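Local atomic coordinates of cell division GTPase FtsZ, diverged (PDB entry 3V3T), a protein that belongs to the tubulin/FtsZ family of cytoskeletal proteins, as a diverged member with a Rossmann-like GTPase domain followed by a TubZ-like C-terminal domain. Residues D137-A142 / Q295-I300; N167-E170 / D174-K177; I12-G17 / K39-S44; L207-S212 / T244-G249. The protein carries 1 engineered substitution. One frame throughout, in Å; residues are numbered along the deposited sequence. Where two conformers were deposited one is given.

Interaction 1: residues D137-A142 / Q295-I300; sequences DEHMNA and QMMNEI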
# COMPACT_ATOMS: atom_id res chain seq x y z
N ASP A 137 -17.31 7.45 13.18
CA ASP A 137 -16.24 8.41 12.86
C ASP A 137 -15.08 7.75 12.12
O ASP A 137 -14.46 8.36 11.23
CB ASP A 137 -15.71 9.07 14.13
CG ASP A 137 -16.68 10.07 14.72
OD1 ASP A 137 -17.68 10.43 14.04
OD2 ASP A 137 -16.44 10.52 15.86
N GLU A 138 -14.78 6.52 12.51
CA GLU A 138 -13.70 5.77 11.90
C GLU A 138 -14.01 5.56 10.42
O GLU A 138 -13.21 5.91 9.55
CB GLU A 138 -13.52 4.44 12.62
CG GLU A 138 -12.98 4.57 14.06
CD GLU A 138 -14.06 4.89 15.10
OE1 GLU A 138 -15.17 5.34 14.73
OE2 GLU A 138 -13.79 4.70 16.30
N HIS A 139 -15.19 5.02 10.13
CA HIS A 139 -15.60 4.79 8.76
C HIS A 139 -15.73 6.12 8.01
O HIS A 139 -15.38 6.22 6.84
CB HIS A 139 -16.90 3.99 8.70
CG HIS A 139 -16.72 2.54 9.04
ND1 HIS A 139 -16.89 2.05 10.31
CD2 HIS A 139 -16.34 1.49 8.28
CE1 HIS A 139 -16.65 0.75 10.32
NE2 HIS A 139 -16.31 0.39 9.10
N MET A 140 -16.21 7.16 8.69
CA MET A 140 -16.35 8.43 8.02
C MET A 140 -14.99 8.99 7.60
O MET A 140 -14.87 9.54 6.51
CB MET A 140 -17.11 9.44 8.89
CG MET A 140 -18.60 9.15 8.97
SD MET A 140 -19.53 10.44 9.85
CE MET A 140 -19.46 11.77 8.65
N ASN A 141 -13.98 8.83 8.46
CA ASN A 141 -12.62 9.24 8.10
C ASN A 141 -12.08 8.48 6.91
O ASN A 141 -11.47 9.07 6.02
CB ASN A 141 -11.64 9.07 9.26
CG ASN A 141 -11.82 10.11 10.33
OD1 ASN A 141 -12.54 11.09 10.15
ND2 ASN A 141 -11.15 9.91 11.47
N ALA A 142 -12.29 7.16 6.91
CA ALA A 142 -11.77 6.30 5.86
C ALA A 142 -12.39 6.65 4.51
O ALA A 142 -11.70 6.74 3.49
CB ALA A 142 -12.01 4.82 6.21
N GLN A 295 -16.85 1.27 -0.83
CA GLN A 295 -18.19 1.82 -0.69
C GLN A 295 -19.05 1.04 0.31
O GLN A 295 -20.06 1.54 0.79
CB GLN A 295 -18.89 1.91 -2.05
CG GLN A 295 -18.34 3.04 -2.92
CD GLN A 295 -18.85 3.00 -4.36
OE1 GLN A 295 -18.10 3.24 -5.32
NE2 GLN A 295 -20.14 2.69 -4.52
N MET A 296 -18.65 -0.19 0.63
CA MET A 296 -19.39 -0.97 1.62
C MET A 296 -19.40 -0.25 2.96
O MET A 296 -20.34 -0.37 3.74
CB MET A 296 -18.79 -2.36 1.78
CG MET A 296 -18.88 -3.22 0.53
SD MET A 296 -18.67 -4.97 0.90
CE MET A 296 -20.34 -5.38 1.44
N MET A 297 -18.34 0.52 3.23
CA MET A 297 -18.28 1.27 4.48
C MET A 297 -19.51 2.18 4.65
O MET A 297 -19.94 2.44 5.77
CB MET A 297 -16.99 2.07 4.57
CG MET A 297 -15.75 1.21 4.71
SD MET A 297 -14.25 2.19 4.97
CE MET A 297 -14.25 3.28 3.54
N ASN A 298 -20.08 2.64 3.54
CA ASN A 298 -21.30 3.44 3.60
C ASN A 298 -22.45 2.67 4.22
O ASN A 298 -23.24 3.22 4.98
CB ASN A 298 -21.68 3.97 2.22
CG ASN A 298 -20.84 5.16 1.82
OD1 ASN A 298 -20.78 6.15 2.53
ND2 ASN A 298 -20.16 5.04 0.68
N GLU A 299 -22.53 1.38 3.90
CA GLU A 299 -23.57 0.53 4.47
C GLU A 299 -23.36 0.36 5.98
O GLU A 299 -24.32 0.26 6.74
CB GLU A 299 -23.60 -0.83 3.78
CG GLU A 299 -24.90 -1.59 3.98
CD GLU A 299 -25.15 -2.61 2.88
OE1 GLU A 299 -24.22 -2.87 2.08
OE2 GLU A 299 -26.29 -3.13 2.81
N ILE A 300 -22.10 0.32 6.41
CA ILE A 300 -21.79 0.21 7.83
C ILE A 300 -22.22 1.49 8.55
O ILE A 300 -22.82 1.44 9.62
CB ILE A 300 -20.28 0.03 8.06
CG1 ILE A 300 -19.74 -1.17 7.27
CG2 ILE A 300 -20.00 -0.09 9.55
CD1 ILE A 300 -20.41 -2.47 7.61
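His139 and Ala142 meet Met297 and Ile300 in a helix-helix packing that lays the last modelled helix, 291-306, against helix 136-152 of the Rossmann-like GTPase domain. The imidazole of His139 and the chain of Met297 carry most of the contact in nearly equal shares. Over one face of the imidazole sits the Ile300 methyl CG2, 3.8 Å from the centroid of the His139 ring and 19° off the normal. This CH-pi contact is displaced toward the rim, where Ile300 CG2 comes to 3.5 Å from His139 CE1. Met297 reaches the same ring at its edge instead: its CG lies near the ring plane, 3.6 Å from His139 CD2, and its sulfur stands farther out in an oblique position. No hydrogen bond crosses between the two segments. His139 ND1 bonds to the backbone O of Asp135, just before helix 136-152, which helps to set the rotation of the ring. Farther out, Pro130 touches His139, Ala142 and Met297, while Ile301 adds to the packing on His139 and Ile143 to that on Met297. The two short segments run nearly antiparallel, at 154°, with a closest axis approach of 9.6 Å. Met297 runs straight to its sulfur and then bends at chi3 (-56°), which leaves both sulfur and terminal methyl beside one methyl: Ala142 CB is 3.7 Å from Met297 SD and 3.8 Å from Met297 CE.

Interaction 2: residues N167-E170 / D174-K177; sequences NKRE and DINK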
# COMPACT_ATOMS: atom_id res chain seq x y z
N ASN A 167 -10.46 -5.96 7.86
CA ASN A 167 -11.43 -7.03 8.07
C ASN A 167 -10.81 -8.40 7.84
O ASN A 167 -11.34 -9.40 8.28
CB ASN A 167 -12.66 -6.88 7.14
CG ASN A 167 -13.70 -5.91 7.68
OD1 ASN A 167 -14.20 -6.06 8.80
ND2 ASN A 167 -14.06 -4.92 6.86
N LYS A 168 -9.68 -8.46 7.14
CA LYS A 168 -9.16 -9.74 6.65
C LYS A 168 -8.31 -10.50 7.66
O LYS A 168 -7.97 -11.66 7.44
CB LYS A 168 -8.38 -9.56 5.34
CG LYS A 168 -9.19 -9.01 4.16
CD LYS A 168 -10.54 -9.71 4.02
CE LYS A 168 -10.41 -11.11 3.44
NZ LYS A 168 -9.71 -11.06 2.12
N ARG A 169 -7.95 -9.85 8.77
CA ARG A 169 -7.19 -10.52 9.84
C ARG A 169 -7.67 -10.08 11.21
O ARG A 169 -8.22 -8.99 11.37
CB ARG A 169 -5.69 -10.22 9.72
CG ARG A 169 -5.03 -10.73 8.45
CD ARG A 169 -4.76 -12.23 8.51
NE ARG A 169 -4.02 -12.67 7.33
CZ ARG A 169 -4.58 -12.90 6.14
NH1 ARG A 169 -3.84 -13.29 5.11
NH2 ARG A 169 -5.89 -12.74 5.98
N GLU A 170 -7.43 -10.93 12.21
CA GLU A 170 -7.83 -10.62 13.58
C GLU A 170 -7.16 -9.35 14.12
O GLU A 170 -7.84 -8.43 14.58
CB GLU A 170 -7.53 -11.80 14.50
CG GLU A 170 -8.17 -11.69 15.87
CD GLU A 170 -7.66 -12.74 16.85
OE1 GLU A 170 -8.40 -13.08 17.80
OE2 GLU A 170 -6.52 -13.22 16.67
N ASP A 174 -1.21 -8.25 12.40
CA ASP A 174 -1.07 -9.31 11.40
C ASP A 174 -1.16 -8.77 9.98
O ASP A 174 -0.49 -9.27 9.07
CB ASP A 174 -2.10 -10.42 11.62
CG ASP A 174 -1.88 -11.17 12.91
OD1 ASP A 174 -0.71 -11.52 13.22
OD2 ASP A 174 -2.88 -11.42 13.61
N ILE A 175 -1.99 -7.75 9.78
CA ILE A 175 -2.04 -7.10 8.48
C ILE A 175 -0.67 -6.50 8.19
O ILE A 175 -0.13 -6.66 7.10
CB ILE A 175 -3.08 -5.99 8.46
CG1 ILE A 175 -4.48 -6.57 8.72
CG2 ILE A 175 -3.02 -5.22 7.11
CD1 ILE A 175 -5.04 -7.36 7.57
N ASN A 176 -0.12 -5.82 9.19
CA ASN A 176 1.13 -5.09 9.05
C ASN A 176 2.29 -6.01 8.72
O ASN A 176 3.06 -5.75 7.81
CB ASN A 176 1.44 -4.34 10.35
CG ASN A 176 0.45 -3.23 10.61
OD1 ASN A 176 -0.49 -3.03 9.84
ND2 ASN A 176 0.65 -2.50 11.70
N LYS A 177 2.41 -7.09 9.48
CA LYS A 177 3.50 -8.03 9.30
C LYS A 177 3.40 -8.67 7.94
O LYS A 177 4.41 -8.87 7.27
CB LYS A 177 3.46 -9.13 10.36
CG LYS A 177 3.87 -8.69 11.75
CD LYS A 177 3.68 -9.84 12.74
CE LYS A 177 4.02 -9.42 14.17
NZ LYS A 177 4.02 -10.60 15.10
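Arg169 lays the first carbons of its side chain against the tip of Ile175, and this is where the contact is tight. The methyl CD1 of Ile175 lies 3.5 Å from Arg169 CG and 3.6 Å from Arg169 CB, the two side chains meeting at a slant. Toward solvent the fit is looser. Asp174 offers little more than its CB, 4.1 Å from Arg169 CB, and its carboxylate makes no hydrogen bond to segment 167-170; Glu170 beyond it is poorly ordered. The guanidinium group turns elsewhere, because the Arg169 chain bends at chi2 (-78°). Its NH2 donates to Lys168 O over 2.8 Å, with the acceptor in the guanidinium plane but the donor standing well above the carbonyl plane. The same NH2 also bonds to Glu234 O, and NH1 forms a salt bridge with Glu178, so several partners fix the group. This is a beta-to-alpha connection of the Rossmann-like GTPase domain: the loop leaving strand 160-165 packs on the first part of helix 172-187. Lys168 NZ ties it to Lys233 O, at the end of helix 224-233, and Ser235 O just after it, Ile236 packs on both Arg169 and Ile175, and Asn176 faces helix 14-26.

Interaction 3: residues I12-G17 / K39-S44; sequences IGQGGG and KKDLDS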
# COMPACT_ATOMS: atom_id res chain seq x y z
N ILE A 12 2.20 8.48 7.74
CA ILE A 12 1.61 9.64 8.38
C ILE A 12 0.60 9.17 9.41
O ILE A 12 -0.40 8.51 9.06
CB ILE A 12 0.91 10.57 7.34
CG1 ILE A 12 1.96 11.18 6.40
CG2 ILE A 12 0.08 11.65 8.04
CD1 ILE A 12 1.41 12.10 5.38
N GLY A 13 0.86 9.48 10.67
CA GLY A 13 0.01 9.02 11.76
C GLY A 13 0.49 7.71 12.37
O GLY A 13 1.47 7.12 11.93
N GLN A 14 -0.23 7.25 13.39
CA GLN A 14 0.21 6.10 14.17
C GLN A 14 0.22 4.80 13.35
O GLN A 14 1.25 4.13 13.25
CB GLN A 14 -0.69 5.96 15.40
CG GLN A 14 -0.14 5.02 16.46
CD GLN A 14 -1.12 4.82 17.60
OE1 GLN A 14 -2.17 4.19 17.45
NE2 GLN A 14 -0.79 5.38 18.76
N GLY A 15 -0.93 4.44 12.77
CA GLY A 15 -1.07 3.19 12.04
C GLY A 15 -0.07 3.05 10.90
O GLY A 15 0.61 2.03 10.79
N GLY A 16 0.04 4.08 10.07
CA GLY A 16 1.01 4.06 8.99
C GLY A 16 2.44 3.90 9.49
O GLY A 16 3.26 3.21 8.88
N GLY A 17 2.74 4.54 10.61
CA GLY A 17 4.08 4.46 11.15
C GLY A 17 4.39 3.03 11.55
O GLY A 17 5.49 2.53 11.33
N LYS A 39 4.21 13.06 19.37
CA LYS A 39 5.62 12.84 19.65
C LYS A 39 5.84 11.47 20.30
O LYS A 39 6.79 10.75 19.96
CB LYS A 39 6.19 13.95 20.54
CG LYS A 39 7.71 13.97 20.58
CD LYS A 39 8.29 13.91 19.17
CE LYS A 39 9.79 13.60 19.18
NZ LYS A 39 10.32 13.27 17.81
N LYS A 40 4.95 11.11 21.22
CA LYS A 40 4.97 9.78 21.83
C LYS A 40 5.06 8.69 20.76
O LYS A 40 5.89 7.78 20.87
CB LYS A 40 3.73 9.58 22.71
CG LYS A 40 3.54 10.67 23.77
CD LYS A 40 2.11 11.21 23.79
CE LYS A 40 1.67 11.77 22.43
NZ LYS A 40 2.32 13.07 22.07
N ASP A 41 4.22 8.78 19.73
CA ASP A 41 4.23 7.79 18.65
C ASP A 41 5.58 7.73 17.93
O ASP A 41 6.13 6.65 17.73
CB ASP A 41 3.11 8.06 17.64
CG ASP A 41 1.73 7.70 18.17
OD1 ASP A 41 1.64 6.95 19.17
OD2 ASP A 41 0.73 8.15 17.57
N LEU A 42 6.08 8.89 17.52
CA LEU A 42 7.40 8.97 16.89
C LEU A 42 8.49 8.40 17.81
O LEU A 42 9.34 7.64 17.37
CB LEU A 42 7.75 10.42 16.53
CG LEU A 42 6.80 11.02 15.50
CD1 LEU A 42 7.19 12.46 15.20
CD2 LEU A 42 6.81 10.18 14.24
N ASP A 43 8.44 8.77 19.08
CA ASP A 43 9.44 8.31 20.04
C ASP A 43 9.39 6.81 20.26
O ASP A 43 10.39 6.20 20.64
CB ASP A 43 9.29 9.04 21.38
CG ASP A 43 9.85 10.45 21.35
OD1 ASP A 43 10.78 10.69 20.55
OD2 ASP A 43 9.37 11.31 22.12
N SER A 44 8.23 6.22 20.01
CA SER A 44 8.05 4.80 20.29
C SER A 44 8.31 3.91 19.08
O SER A 44 8.21 2.68 19.16
CB SER A 44 6.65 4.55 20.84
OG SER A 44 6.47 3.18 21.10
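Gln14 and Asp41 join two helices at the protein surface through a side-chain hydrogen bond, between the first turn of helix 14-26 and the short helix 39-43. The amide nitrogen Gln14 NE2 donates to Asp41 OD1 over 2.9 Å in an almost straight line (N-H...O 174°). The acceptor lies in the plane of the Gln14 amide, whereas the donor meets OD1 on its syn side and is tilted out of the carboxylate plane; the two flat groups are turned 59° against each other. In Gln14 a chi1 of -166° swings CG alongside the carboxylate, Gln14 CG 3.4 Å from Asp41 OD2, and the extended chain carries NE2 on to OD1. A weak hydrogen bond from Asn36 ND2 also reaches OD2, and the backbone N of Asp41 bonds to Ser38 OG. On the far side of helix 39-43, Lys39 NZ and Asp43 OD1 make a long salt bridge of 3.8 Å. Gly13 occupies the N-cap position of helix 14-26, and its carbonyl starts the helix by accepting from Gly17 N at 3.2 Å. The other four residues from Gly13 to Gly17 are glycines, which leaves Gln14 as the one side chain there. A first strand followed by a glycine-rich turn that runs into the first turn of a helix, here 7-11 into 14-26, is the hallmark opening of the Rossmann-like GTPase domain of the tubulin/FtsZ family.

Interaction 4: residues L207-S212 / T244-G249; sequences LTMKKS and TCEFMG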
# COMPACT_ATOMS: atom_id res chain seq x y z
N LEU A 207 6.41 -1.37 -9.96
CA LEU A 207 6.34 -0.36 -8.92
C LEU A 207 5.75 0.96 -9.42
O LEU A 207 5.10 1.68 -8.67
CB LEU A 207 7.74 -0.06 -8.40
CG LEU A 207 8.22 -0.78 -7.15
CD1 LEU A 207 9.69 -0.38 -6.88
CD2 LEU A 207 7.32 -0.46 -5.95
N THR A 208 6.01 1.28 -10.68
CA THR A 208 5.59 2.58 -11.19
C THR A 208 4.24 2.53 -11.91
O THR A 208 3.74 3.57 -12.35
CB THR A 208 6.69 3.24 -12.08
OG1 THR A 208 7.00 2.41 -13.21
CG2 THR A 208 7.96 3.45 -11.27
N MET A 209 3.65 1.34 -11.99
CA MET A 209 2.33 1.20 -12.62
C MET A 209 1.26 1.82 -11.73
O MET A 209 1.25 1.62 -10.53
CB MET A 209 2.00 -0.27 -12.88
CG MET A 209 0.58 -0.49 -13.35
SD MET A 209 0.22 0.30 -14.94
CE MET A 209 1.37 -0.52 -16.03
N LYS A 210 0.36 2.58 -12.34
CA LYS A 210 -0.63 3.33 -11.59
C LYS A 210 -1.88 2.49 -11.33
O LYS A 210 -2.06 1.44 -11.93
CB LYS A 210 -1.01 4.60 -12.33
CG LYS A 210 0.17 5.42 -12.82
CD LYS A 210 1.07 5.82 -11.68
CE LYS A 210 2.17 6.72 -12.21
NZ LYS A 210 1.66 7.55 -13.35
N LYS A 211 -2.73 3.01 -10.45
CA LYS A 211 -3.91 2.30 -9.98
C LYS A 211 -3.49 1.25 -8.97
O LYS A 211 -2.45 1.39 -8.29
CB LYS A 211 -4.67 1.68 -11.15
CG LYS A 211 -5.32 2.75 -12.04
CD LYS A 211 -5.29 2.38 -13.51
CE LYS A 211 -6.45 1.51 -13.92
NZ LYS A 211 -6.29 1.03 -15.34
N SER A 212 -4.26 0.18 -8.90
CA SER A 212 -4.16 -0.70 -7.76
C SER A 212 -3.25 -1.90 -7.98
O SER A 212 -3.28 -2.55 -9.02
CB SER A 212 -5.54 -1.16 -7.30
OG SER A 212 -5.85 -0.54 -6.08
N THR A 244 -9.14 -7.73 -15.01
CA THR A 244 -7.98 -7.33 -15.80
C THR A 244 -6.99 -6.59 -14.94
O THR A 244 -7.38 -5.89 -13.99
CB THR A 244 -8.37 -6.41 -16.97
OG1 THR A 244 -8.89 -5.18 -16.45
CG2 THR A 244 -9.42 -7.07 -17.84
N CYS A 245 -5.71 -6.75 -15.25
CA CYS A 245 -4.70 -5.86 -14.70
C CYS A 245 -3.81 -5.40 -15.83
O CYS A 245 -4.01 -5.76 -16.98
CB CYS A 245 -3.89 -6.54 -13.59
SG CYS A 245 -3.04 -8.02 -14.11
N GLU A 246 -2.81 -4.60 -15.50
CA GLU A 246 -1.96 -4.02 -16.52
C GLU A 246 -0.68 -4.84 -16.68
O GLU A 246 -0.49 -5.51 -17.69
CB GLU A 246 -1.67 -2.55 -16.17
CG GLU A 246 -1.89 -1.56 -17.31
CD GLU A 246 -3.27 -1.66 -17.94
OE1 GLU A 246 -4.25 -1.95 -17.23
OE2 GLU A 246 -3.38 -1.44 -19.16
N PHE A 247 0.21 -4.79 -15.69
CA PHE A 247 1.40 -5.63 -15.70
C PHE A 247 1.30 -6.65 -14.57
O PHE A 247 0.88 -6.32 -13.46
CB PHE A 247 2.67 -4.81 -15.48
CG PHE A 247 2.95 -3.81 -16.55
CD1 PHE A 247 2.33 -3.89 -17.79
CD2 PHE A 247 3.85 -2.78 -16.33
CE1 PHE A 247 2.60 -2.97 -18.78
CE2 PHE A 247 4.12 -1.86 -17.32
CZ PHE A 247 3.50 -1.95 -18.54
N MET A 248 1.68 -7.89 -14.86
CA MET A 248 1.71 -8.94 -13.86
C MET A 248 3.12 -9.49 -13.70
O MET A 248 3.82 -9.70 -14.68
CB MET A 248 0.75 -10.06 -14.24
CG MET A 248 0.71 -11.19 -13.26
SD MET A 248 -0.50 -12.45 -13.75
CE MET A 248 -2.03 -11.59 -13.44
N GLY A 249 3.55 -9.66 -12.45
CA GLY A 249 4.84 -10.26 -12.18
C GLY A 249 4.67 -11.62 -11.53
O GLY A 249 3.88 -11.78 -10.60
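Met209 puts its terminal methyl squarely over the ring of Phe247, giving a Met-aromatic contact at the centre of this interface. Met209 CE lies 3.4 Å from the centroid of the Phe247 ring and 15° off its normal, a close CH-pi approach over the middle of the face. The sulfur stands behind the methyl, with Met209 SD 5.1 Å from the same centroid. With CG opposite the backbone N (chi1 172°), bends at the next two torsions give the thioether the shape that brings CE over the ring. A second apolar contact is made by the aliphatic part of Glu246: its CB is 3.6 Å from Met209 SD, and its CG borders both the sulfur and the methyl. Charge plays a minor part. Lys211 NZ and Glu246 OE1 are 4.1 Å apart, beyond a salt bridge, and each residue also has a long, weak ion pair elsewhere, Lys211 with Glu288 and Glu246 with Arg269. In the backbone, Glu246 and Phe247 both face Thr285 in a classic beta bulge. Strand 281-287 lies between strands 211-217 and 247-252 in the sheet, and Met209 also touches Thr285. No hydrogen bond joins the two segments directly. Their cohesion therefore rests on methyl, sulfur and ring packing, and the Lys211 and Glu246 charges probably add a modest, longer-range attraction at the margin.

Interaction 1 is the most buried of the four and interaction 3 lies at the surface; interactions 2 and 4 are intermediate, partly buried. Chemistry follows place: interaction 1 has no hydrogen bond across its helices and rests on van der Waals and CH-pi contacts, while interaction 3 depends on an amide-carboxylate hydrogen bond. Interactions 1 and 4 both set a methyl over a ring face, but one joins two helices and the other reaches across the C-terminal part of the sheet. Interaction 2, within a strand-to-helix turn, is local. Helix 14-26 brings interactions 2 and 3 close, with nearest atoms about 5 Å apart. Interactions 3 and 4 lie on opposite sides of the chain's centre, their own centres 30 Å apart.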